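Programmed cell death 6-interacting protein (Homo sapiens, PDB 5WA1) acts as an adaptor in multivesicular body sorting, membrane repair and cytokinesis, and its Bro1 domain, the piece present here, binds CHMP4 proteins of ESCRT-III. Local coordinates at residues L210-F221 and L237-A248; K31-P41 and I110-A119. One frame throughout, in Å; residues are numbered along the deposited sequence.

Interaction 1 of 2, residues L210-F221 and L237-A248; sequences LIMLAQAQEVFF and LANQAADYFGDA
Leu237 O is gripped by two donors: Ala241 N of its own helix and, across the contact, Gln217 NE2 at 3.1 Å. This hydrogen bond is nearly straight (N-H...O 174°) and lies on a lone pair in the carbonyl plane, so a carbonyl already used by its helix still has room for a second donor. The two partners belong to an antiparallel helical hairpin, helices 202-226 and 231-252 of the Bro1 domain, whose segment axes come within 8.5 Å at 161°. The small Ala214 and Ala241 help the helices come close: Ala214 CA is 5.0 Å from Tyr244 CA.

Packing is knobs-into-holes. Gln217 enters a hole lined by Leu237, Gln240, Ala241 and Tyr244. Its CG, anti to the backbone N, lies against Ala241 CB; the bend at chi2 then turns the amide to Leu237. The amide is also held from outside, NE2 by Ala356 O and OE1 by Leu358 N, so a buried polar group is well satisfied and its flip is fixed. Tyr244 is the return knob. Leu213 CD2 lies over one face of its ring, offset toward the rim, while Gln240 NE2 of its own helix lies over the opposite face; Gln217 CB meets the ring edge, and the hydroxyl bonds to Thr357 OG1.

Phe245 starts away from helix 202-226, but its ring swings back over the methyl of Ala214, small enough to fit against its face. On the hairpin's side away from Phe245, Phe220 and Leu237 pack against the bound CHMP4C peptide, Phe220 edge-to-face with an aromatic side chain. Glu218, extended and salt-bridged to Lys269, brings OE1 to the Phe245 edge, 3.3 Å from CZ, whereas Ala214 CB stands 3.7 Å from the ring centroid, 11° off the normal.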
loop_
_atom_site.group_PDB
_atom_site.type_symbol
_atom_site.label_atom_id
_atom_site.label_comp_id
_atom_site.label_asym_id
_atom_site.label_seq_id
_atom_site.Cartn_x
_atom_site.Cartn_y
_atom_site.Cartn_z
ATOM N N LEU A 210 1.704 -1.046 6.446
ATOM C CA LEU A 210 2.095 0.280 6.922
ATOM C C LEU A 210 2.732 1.117 5.818
ATOM O O LEU A 210 2.496 2.332 5.738
ATOM C CB LEU A 210 3.034 0.126 8.110
ATOM C CG LEU A 210 3.530 1.416 8.753
ATOM C CD1 LEU A 210 2.370 2.362 9.051
ATOM C CD2 LEU A 210 4.282 1.048 10.016
ATOM N N ILE A 211 3.544 0.502 4.955
ATOM C CA ILE A 211 4.142 1.252 3.849
ATOM C C ILE A 211 3.055 1.844 2.951
ATOM O O ILE A 211 3.129 3.008 2.535
ATOM C CB ILE A 211 5.101 0.351 3.047
ATOM C CG1 ILE A 211 6.314 -0.031 3.891
ATOM C CG2 ILE A 211 5.508 1.039 1.735
ATOM C CD1 ILE A 211 7.191 -1.114 3.259
ATOM N N MET A 212 2.035 1.042 2.629
ATOM C CA MET A 212 0.955 1.528 1.775
ATOM C C MET A 212 0.140 2.599 2.474
ATOM O O MET A 212 -0.327 3.551 1.838
ATOM C CB MET A 212 0.045 0.359 1.363
ATOM C CG MET A 212 0.746 -0.726 0.557
ATOM S SD MET A 212 1.456 -0.092 -0.981
ATOM C CE MET A 212 3.025 -0.957 -1.053
ATOM N N LEU A 213 -0.056 2.458 3.783
ATOM C CA LEU A 213 -0.755 3.502 4.517
ATOM C C LEU A 213 0.036 4.808 4.506
ATOM O O LEU A 213 -0.542 5.885 4.332
ATOM C CB LEU A 213 -1.030 3.048 5.947
ATOM C CG LEU A 213 -2.027 3.917 6.716
ATOM C CD1 LEU A 213 -3.441 3.695 6.196
ATOM C CD2 LEU A 213 -1.943 3.626 8.204
ATOM N N ALA A 214 1.365 4.729 4.684
ATOM C CA ALA A 214 2.209 5.923 4.601
ATOM C C ALA A 214 2.099 6.584 3.238
ATOM O O ALA A 214 2.062 7.814 3.133
ATOM C CB ALA A 214 3.672 5.562 4.874
ATOM N N GLN A 215 2.067 5.780 2.174
ATOM C CA GLN A 215 2.030 6.365 0.848
ATOM C C GLN A 215 0.669 6.974 0.565
ATOM O O GLN A 215 0.590 8.004 -0.113
ATOM C CB GLN A 215 2.445 5.319 -0.191
ATOM C CG GLN A 215 3.933 5.012 0.005
ATOM C CD GLN A 215 4.573 4.073 -1.009
ATOM O OE1 GLN A 215 5.771 4.183 -1.263
ATOM N NE2 GLN A 215 3.802 3.130 -1.562
ATOM N N ALA A 216 -0.400 6.389 1.117
ATOM C CA ALA A 216 -1.710 7.024 1.024
ATOM C C ALA A 216 -1.705 8.391 1.702
ATOM O O ALA A 216 -2.213 9.368 1.144
ATOM C CB ALA A 216 -2.780 6.120 1.640
ATOM N N GLN A 217 -1.132 8.478 2.911
ATOM C CA GLN A 217 -1.040 9.767 3.603
ATOM C C GLN A 217 -0.195 10.760 2.809
ATOM O O GLN A 217 -0.526 11.952 2.734
ATOM C CB GLN A 217 -0.472 9.572 5.011
ATOM C CG GLN A 217 -0.277 10.866 5.833
ATOM C CD GLN A 217 -1.593 11.477 6.326
ATOM O OE1 GLN A 217 -2.627 10.814 6.351
ATOM N NE2 GLN A 217 -1.548 12.754 6.726
ATOM N N GLU A 218 0.884 10.286 2.185
ATOM C CA GLU A 218 1.695 11.174 1.360
ATOM C C GLU A 218 0.897 11.739 0.194
ATOM O O GLU A 218 1.077 12.903 -0.187
ATOM C CB GLU A 218 2.927 10.430 0.843
ATOM C CG GLU A 218 3.831 11.297 -0.035
ATOM C CD GLU A 218 5.014 10.520 -0.592
ATOM O OE1 GLU A 218 5.125 9.320 -0.287
ATOM O OE2 GLU A 218 5.830 11.106 -1.330
ATOM N N VAL A 219 0.026 10.920 -0.406
ATOM C CA VAL A 219 -0.801 11.399 -1.505
ATOM C C VAL A 219 -1.729 12.506 -1.025
ATOM O O VAL A 219 -1.969 13.484 -1.740
ATOM C CB VAL A 219 -1.591 10.229 -2.136
ATOM C CG1 VAL A 219 -2.635 10.761 -3.105
ATOM C CG2 VAL A 219 -0.648 9.281 -2.860
ATOM N N PHE A 220 -2.277 12.371 0.186
ATOM C CA PHE A 220 -3.113 13.446 0.712
ATOM C C PHE A 220 -2.306 14.717 0.950
ATOM O O PHE A 220 -2.831 15.822 0.775
ATOM C CB PHE A 220 -3.802 13.006 2.001
ATOM C CG PHE A 220 -5.092 12.281 1.761
ATOM C CD1 PHE A 220 -6.280 12.979 1.647
ATOM C CD2 PHE A 220 -5.111 10.905 1.622
ATOM C CE1 PHE A 220 -7.470 12.321 1.410
ATOM C CE2 PHE A 220 -6.303 10.232 1.388
ATOM C CZ PHE A 220 -7.487 10.945 1.281
ATOM N N PHE A 221 -1.037 14.578 1.338
ATOM C CA PHE A 221 -0.172 15.747 1.454
ATOM C C PHE A 221 0.034 16.398 0.090
ATOM O O PHE A 221 -0.046 17.625 -0.044
ATOM C CB PHE A 221 1.161 15.337 2.099
ATOM C CG PHE A 221 2.296 16.279 1.811
ATOM C CD1 PHE A 221 2.470 17.429 2.567
ATOM C CD2 PHE A 221 3.186 16.018 0.781
ATOM C CE1 PHE A 221 3.515 18.306 2.291
ATOM C CE2 PHE A 221 4.223 16.886 0.496
ATOM C CZ PHE A 221 4.387 18.038 1.254
ATOM N N LEU A 237 -0.395 17.235 7.883
ATOM C CA LEU A 237 -0.446 16.055 7.009
ATOM C C LEU A 237 0.949 15.486 6.773
ATOM O O LEU A 237 1.149 14.264 6.810
ATOM C CB LEU A 237 -1.092 16.418 5.677
ATOM C CG LEU A 237 -2.562 16.864 5.702
ATOM C CD1 LEU A 237 -2.979 17.377 4.345
ATOM C CD2 LEU A 237 -3.450 15.711 6.103
ATOM N N ALA A 238 1.929 16.362 6.525
ATOM C CA ALA A 238 3.306 15.913 6.361
ATOM C C ALA A 238 3.834 15.269 7.631
ATOM O O ALA A 238 4.517 14.240 7.579
ATOM C CB ALA A 238 4.202 17.090 5.948
ATOM N N ASN A 239 3.545 15.872 8.785
ATOM C CA ASN A 239 4.058 15.330 10.038
ATOM C C ASN A 239 3.507 13.930 10.282
ATOM O O ASN A 239 4.226 13.032 10.743
ATOM C CB ASN A 239 3.697 16.263 11.190
ATOM C CG ASN A 239 4.608 16.087 12.388
ATOM O OD1 ASN A 239 5.777 15.724 12.247
ATOM N ND2 ASN A 239 4.073 16.324 13.574
ATOM N N GLN A 240 2.230 13.725 9.967
ATOM C CA GLN A 240 1.641 12.400 10.122
ATOM C C GLN A 240 2.264 11.397 9.156
ATOM O O GLN A 240 2.492 10.238 9.521
ATOM C CB GLN A 240 0.129 12.473 9.915
ATOM C CG GLN A 240 -0.542 11.108 10.007
ATOM C CD GLN A 240 -0.342 10.464 11.356
ATOM O OE1 GLN A 240 -0.769 11.000 12.375
ATOM N NE2 GLN A 240 0.313 9.307 11.373
ATOM N N ALA A 241 2.517 11.811 7.915
ATOM C CA ALA A 241 3.195 10.925 6.976
ATOM C C ALA A 241 4.579 10.548 7.482
ATOM O O ALA A 241 5.026 9.405 7.316
ATOM C CB ALA A 241 3.286 11.588 5.603
ATOM N N ALA A 242 5.269 11.498 8.117
ATOM C CA ALA A 242 6.571 11.207 8.701
ATOM C C ALA A 242 6.466 10.110 9.745
ATOM O O ALA A 242 7.302 9.201 9.784
ATOM C CB ALA A 242 7.172 12.490 9.312
ATOM N N ASP A 243 5.433 10.168 10.594
ATOM C CA ASP A 243 5.232 9.121 11.593
ATOM C C ASP A 243 5.034 7.754 10.944
ATOM O O ASP A 243 5.575 6.748 11.425
ATOM C CB ASP A 243 4.029 9.452 12.475
ATOM C CG ASP A 243 4.416 10.195 13.725
ATOM O OD1 ASP A 243 5.526 10.770 13.753
ATOM O OD2 ASP A 243 3.612 10.199 14.678
ATOM N N TYR A 244 4.258 7.694 9.855
ATOM C CA TYR A 244 4.011 6.407 9.195
ATOM C C TYR A 244 5.273 5.866 8.545
ATOM O O TYR A 244 5.571 4.673 8.651
ATOM C CB TYR A 244 2.921 6.550 8.126
ATOM C CG TYR A 244 1.523 6.729 8.630
ATOM C CD1 TYR A 244 1.057 6.025 9.738
ATOM C CD2 TYR A 244 0.647 7.581 7.968
ATOM C CE1 TYR A 244 -0.251 6.178 10.179
ATOM C CE2 TYR A 244 -0.657 7.743 8.404
ATOM C CZ TYR A 244 -1.101 7.043 9.500
ATOM O OH TYR A 244 -2.402 7.209 9.917
ATOM N N PHE A 245 5.993 6.715 7.801
ATOM C CA PHE A 245 7.249 6.266 7.202
ATOM C C PHE A 245 8.255 5.855 8.262
ATOM O O PHE A 245 9.001 4.881 8.075
ATOM C CB PHE A 245 7.840 7.355 6.309
ATOM C CG PHE A 245 7.160 7.460 4.975
ATOM C CD1 PHE A 245 7.214 6.411 4.074
ATOM C CD2 PHE A 245 6.465 8.599 4.627
ATOM C CE1 PHE A 245 6.573 6.503 2.840
ATOM C CE2 PHE A 245 5.845 8.710 3.404
ATOM C CZ PHE A 245 5.892 7.653 2.503
ATOM N N GLY A 246 8.294 6.584 9.381
ATOM C CA GLY A 246 9.228 6.239 10.445
ATOM C C GLY A 246 8.926 4.891 11.066
ATOM O O GLY A 246 9.824 4.068 11.271
ATOM N N ASP A 247 7.649 4.647 11.376
ATOM C CA ASP A 247 7.239 3.348 11.901
ATOM C C ASP A 247 7.570 2.233 10.917
ATOM O O ASP A 247 8.031 1.159 11.317
ATOM C CB ASP A 247 5.739 3.351 12.210
ATOM C CG ASP A 247 5.389 4.135 13.467
ATOM O OD1 ASP A 247 6.306 4.500 14.229
ATOM O OD2 ASP A 247 4.187 4.373 13.697
ATOM N N ALA A 248 7.351 2.477 9.623
ATOM C CA ALA A 248 7.631 1.459 8.615
ATOM C C ALA A 248 9.120 1.133 8.540
ATOM O O ALA A 248 9.503 -0.044 8.518
ATOM C CB ALA A 248 7.110 1.915 7.258
#

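Interaction 2 of 2, residues K31-P41 and I110-A119; sequences KKTSEVDLAKP and ICLTFTWKDA
Thr33 CB rests over the six-membered ring of Trp116, 3.5 Å from its centroid and 10° off the normal, a CH-pi contact. From there CG2 reaches on toward Trp116 CH2 at 3.9 Å, and OG1, placed anti to the backbone N (chi1 -179°), donates to Thr115 O at 2.7 Å. A beta-branched threonine suits the place, since one branch extends the apolar contact while the other serves a carbonyl. OG1 reaches that oxygen from above the carbonyl plane, and Ser34 N from the opposite face at 3.2 Å; Arg71 NH1 is a further partner of OG1.

The backbones form a single beta bridge, Thr33 with Trp116, along the strand 114-117 that pairs antiparallel with 131-134 in this two-stranded sheet of the Bro1 domain. Lys117 N closes the other side of the bridge by bonding to Lys32 O at 3.0 Å. Trp116 NE1 turns to Glu140 OE1, outside the pair.

Farther along, hydrophobic side chains take over. Leu112 offers CD2 to Val36 CG1 and CD1 to Leu38 CD2, which also meets the Phe114 ring at its edge. Pro41, its ring rigid in the first turn of helix 39-49, sets CG 3.9 Å from Leu112 CD2.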
loop_
_atom_site.group_PDB
_atom_site.type_symbol
_atom_site.label_atom_id
_atom_site.label_comp_id
_atom_site.label_asym_id
_atom_site.label_seq_id
_atom_site.Cartn_x
_atom_site.Cartn_y
_atom_site.Cartn_z
ATOM N N LYS A 31 2.899 -12.348 -6.813
ATOM C CA LYS A 31 3.347 -13.727 -6.678
ATOM C C LYS A 31 2.974 -14.523 -7.921
ATOM O O LYS A 31 1.923 -14.300 -8.523
ATOM C CB LYS A 31 2.732 -14.376 -5.436
ATOM C CG LYS A 31 3.108 -13.685 -4.127
ATOM C CD LYS A 31 2.274 -14.178 -2.942
ATOM C CE LYS A 31 2.432 -15.676 -2.696
ATOM N NZ LYS A 31 3.851 -16.136 -2.677
ATOM N N LYS A 32 3.848 -15.444 -8.307
ATOM C CA LYS A 32 3.596 -16.329 -9.431
ATOM C C LYS A 32 3.010 -17.643 -8.928
ATOM O O LYS A 32 3.270 -18.074 -7.800
ATOM C CB LYS A 32 4.889 -16.588 -10.208
ATOM C CG LYS A 32 5.539 -15.336 -10.768
ATOM C CD LYS A 32 6.910 -15.648 -11.338
ATOM C CE LYS A 32 7.701 -14.380 -11.617
ATOM N NZ LYS A 32 9.107 -14.699 -11.991
ATOM N N THR A 33 2.199 -18.276 -9.769
ATOM C CA THR A 33 1.609 -19.552 -9.403
ATOM C C THR A 33 1.587 -20.452 -10.627
ATOM O O THR A 33 1.607 -19.979 -11.767
ATOM C CB THR A 33 0.189 -19.384 -8.829
ATOM O OG1 THR A 33 -0.342 -20.666 -8.459
ATOM C CG2 THR A 33 -0.732 -18.734 -9.846
ATOM N N SER A 34 1.570 -21.754 -10.380
ATOM C CA SER A 34 1.478 -22.713 -11.464
ATOM C C SER A 34 0.024 -22.898 -11.879
ATOM O O SER A 34 -0.898 -22.725 -11.077
ATOM C CB SER A 34 2.085 -24.045 -11.036
ATOM O OG SER A 34 1.567 -24.425 -9.776
ATOM N N GLU A 35 -0.175 -23.245 -13.149
ATOM C CA GLU A 35 -1.524 -23.458 -13.660
ATOM C C GLU A 35 -2.163 -24.679 -13.005
ATOM O O GLU A 35 -1.537 -25.735 -12.877
ATOM C CB GLU A 35 -1.495 -23.630 -15.181
ATOM C CG GLU A 35 -2.875 -23.706 -15.818
ATOM C CD GLU A 35 -2.826 -23.889 -17.327
ATOM O OE1 GLU A 35 -1.810 -23.501 -17.943
ATOM O OE2 GLU A 35 -3.808 -24.421 -17.893
ATOM N N VAL A 36 -3.421 -24.530 -12.590
ATOM C CA VAL A 36 -4.160 -25.596 -11.921
ATOM C C VAL A 36 -5.500 -25.797 -12.623
ATOM O O VAL A 36 -6.181 -24.827 -12.969
ATOM C CB VAL A 36 -4.366 -25.275 -10.423
ATOM C CG1 VAL A 36 -5.430 -26.171 -9.819
ATOM C CG2 VAL A 36 -3.052 -25.432 -9.670
ATOM N N ASP A 37 -5.878 -27.058 -12.830
ATOM C CA ASP A 37 -7.180 -27.394 -13.407
ATOM C C ASP A 37 -8.216 -27.401 -12.287
ATOM O O ASP A 37 -8.447 -28.415 -11.625
ATOM C CB ASP A 37 -7.134 -28.741 -14.122
ATOM C CG ASP A 37 -8.487 -29.148 -14.682
ATOM O OD1 ASP A 37 -9.348 -28.261 -14.861
ATOM O OD2 ASP A 37 -8.690 -30.353 -14.940
ATOM N N LEU A 38 -8.857 -26.249 -12.077
ATOM C CA LEU A 38 -9.890 -26.157 -11.050
ATOM C C LEU A 38 -11.123 -26.977 -11.401
ATOM O O LEU A 38 -11.845 -27.422 -10.502
ATOM C CB LEU A 38 -10.299 -24.701 -10.833
ATOM C CG LEU A 38 -9.376 -23.824 -10.000
ATOM C CD1 LEU A 38 -10.078 -22.505 -9.664
ATOM C CD2 LEU A 38 -8.952 -24.564 -8.746
ATOM N N ALA A 39 -11.384 -27.175 -12.693
ATOM C CA ALA A 39 -12.650 -27.756 -13.118
ATOM C C ALA A 39 -12.785 -29.203 -12.656
ATOM O O ALA A 39 -13.727 -29.550 -11.935
ATOM C CB ALA A 39 -12.786 -27.656 -14.639
ATOM N N LYS A 40 -11.831 -30.054 -13.042
ATOM C CA LYS A 40 -11.950 -31.498 -12.835
ATOM C C LYS A 40 -12.274 -31.901 -11.398
ATOM O O LYS A 40 -13.226 -32.676 -11.205
ATOM C CB LYS A 40 -10.663 -32.175 -13.326
ATOM C CG LYS A 40 -10.832 -33.643 -13.689
ATOM C CD LYS A 40 -9.581 -34.188 -14.362
ATOM C CE LYS A 40 -9.856 -35.511 -15.061
ATOM N NZ LYS A 40 -10.840 -35.362 -16.167
ATOM N N PRO A 41 -11.560 -31.434 -10.363
ATOM C CA PRO A 41 -11.898 -31.871 -8.997
ATOM C C PRO A 41 -13.242 -31.357 -8.507
ATOM O O PRO A 41 -13.798 -31.936 -7.565
ATOM C CB PRO A 41 -10.750 -31.304 -8.145
ATOM C CG PRO A 41 -9.679 -30.918 -9.115
ATOM C CD PRO A 41 -10.401 -30.524 -10.357
ATOM N N ILE A 110 -11.656 -33.250 -1.744
ATOM C CA ILE A 110 -11.401 -32.571 -3.009
ATOM C C ILE A 110 -9.903 -32.302 -3.066
ATOM O O ILE A 110 -9.380 -31.478 -2.308
ATOM C CB ILE A 110 -12.213 -31.275 -3.148
ATOM C CG1 ILE A 110 -13.700 -31.575 -3.365
ATOM C CG2 ILE A 110 -11.700 -30.449 -4.312
ATOM C CD1 ILE A 110 -14.506 -31.724 -2.095
ATOM N N CYS A 111 -9.201 -33.018 -3.945
ATOM C CA CYS A 111 -7.754 -32.875 -4.072
ATOM C C CYS A 111 -7.455 -31.703 -4.998
ATOM O O CYS A 111 -7.657 -31.788 -6.214
ATOM C CB CYS A 111 -7.122 -34.168 -4.581
ATOM S SG CYS A 111 -7.822 -34.841 -6.107
ATOM N N LEU A 112 -6.986 -30.605 -4.415
ATOM C CA LEU A 112 -6.617 -29.405 -5.153
ATOM C C LEU A 112 -5.378 -28.838 -4.492
ATOM O O LEU A 112 -5.424 -28.497 -3.311
ATOM C CB LEU A 112 -7.743 -28.369 -5.137
ATOM C CG LEU A 112 -8.608 -28.180 -6.381
ATOM C CD1 LEU A 112 -9.622 -27.077 -6.134
ATOM C CD2 LEU A 112 -7.743 -27.853 -7.582
ATOM N N THR A 113 -4.276 -28.742 -5.234
ATOM C CA THR A 113 -3.015 -28.245 -4.692
ATOM C C THR A 113 -2.598 -26.978 -5.427
ATOM O O THR A 113 -2.362 -26.996 -6.640
ATOM C CB THR A 113 -1.911 -29.300 -4.781
ATOM O OG1 THR A 113 -2.213 -30.381 -3.888
ATOM C CG2 THR A 113 -0.572 -28.691 -4.392
ATOM N N PHE A 114 -2.494 -25.886 -4.686
ATOM C CA PHE A 114 -2.046 -24.618 -5.236
ATOM C C PHE A 114 -0.578 -24.424 -4.889
ATOM O O PHE A 114 -0.180 -24.587 -3.728
ATOM C CB PHE A 114 -2.886 -23.462 -4.700
ATOM C CG PHE A 114 -4.365 -23.686 -4.829
ATOM C CD1 PHE A 114 -5.017 -23.440 -6.028
ATOM C CD2 PHE A 114 -5.102 -24.143 -3.749
ATOM C CE1 PHE A 114 -6.384 -23.646 -6.144
ATOM C CE2 PHE A 114 -6.464 -24.353 -3.856
ATOM C CZ PHE A 114 -7.106 -24.104 -5.053
ATOM N N THR A 115 0.223 -24.113 -5.902
ATOM C CA THR A 115 1.650 -23.884 -5.742
ATOM C C THR A 115 1.939 -22.427 -6.054
ATOM O O THR A 115 1.609 -21.950 -7.142
ATOM C CB THR A 115 2.457 -24.800 -6.660
ATOM O OG1 THR A 115 2.152 -26.163 -6.349
ATOM C CG2 THR A 115 3.946 -24.563 -6.471
ATOM N N TRP A 116 2.557 -21.733 -5.100
ATOM C CA TRP A 116 2.862 -20.316 -5.223
ATOM C C TRP A 116 4.321 -20.081 -4.871
ATOM O O TRP A 116 4.891 -20.767 -4.015
ATOM C CB TRP A 116 1.980 -19.465 -4.310
ATOM C CG TRP A 116 0.561 -19.384 -4.756
ATOM C CD1 TRP A 116 -0.415 -20.321 -4.570
ATOM C CD2 TRP A 116 -0.051 -18.296 -5.457
ATOM N NE1 TRP A 116 -1.598 -19.885 -5.116
ATOM C CE2 TRP A 116 -1.402 -18.644 -5.667
ATOM C CE3 TRP A 116 0.410 -17.063 -5.929
ATOM C CZ2 TRP A 116 -2.296 -17.802 -6.327
ATOM C CZ3 TRP A 116 -0.482 -16.227 -6.586
ATOM C CH2 TRP A 116 -1.816 -16.603 -6.779
ATOM N N LYS A 117 4.905 -19.131 -5.549
ATOM C CA LYS A 117 6.271 -18.776 -5.351
ATOM C C LYS A 117 6.380 -17.518 -4.478
ATOM O O LYS A 117 5.485 -16.709 -4.447
ATOM C CB LYS A 117 6.871 -18.527 -6.702
ATOM C CG LYS A 117 8.364 -18.493 -6.727
ATOM C CD LYS A 117 8.833 -18.075 -8.094
ATOM C CE LYS A 117 10.312 -17.782 -8.058
ATOM N NZ LYS A 117 10.676 -16.829 -9.133
ATOM N N ASP A 118 7.472 -17.383 -3.745
ATOM C CA ASP A 118 7.659 -16.206 -2.900
ATOM C C ASP A 118 7.770 -14.952 -3.756
ATOM O O ASP A 118 8.455 -14.941 -4.784
ATOM C CB ASP A 118 8.908 -16.364 -2.037
ATOM C CG ASP A 118 8.972 -15.345 -0.913
ATOM O OD1 ASP A 118 9.470 -14.220 -1.149
ATOM O OD2 ASP A 118 8.521 -15.666 0.207
ATOM N N ALA A 119 7.089 -13.880 -3.323
ATOM C CA ALA A 119 7.144 -12.628 -4.064
ATOM C C ALA A 119 8.524 -11.982 -3.993
ATOM O O ALA A 119 8.903 -11.236 -4.905
ATOM C CB ALA A 119 6.089 -11.655 -3.538
#

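Both contacts belong to the Bro1 domain, their centres 36 Å apart and their nearest atoms about 11 Å, so they do not touch. Along the chain they come in series: interaction 2 joins residues 31-41 to 110-119, across helices 56-75 and 83-97, and is complete before interaction 1 pairs the neighbouring helices 202-226 and 231-252. Interaction 2 thus ties the N-terminal segment to the small sheet at a partly buried site, its centre about 25 Å from the centre of the chain, whereas the centre of interaction 1 lies about 11 Å from it in the helical body. Only interaction 1 falls within the region known to interact with CHMP4 proteins, and it supplies residues that touch the bound peptide.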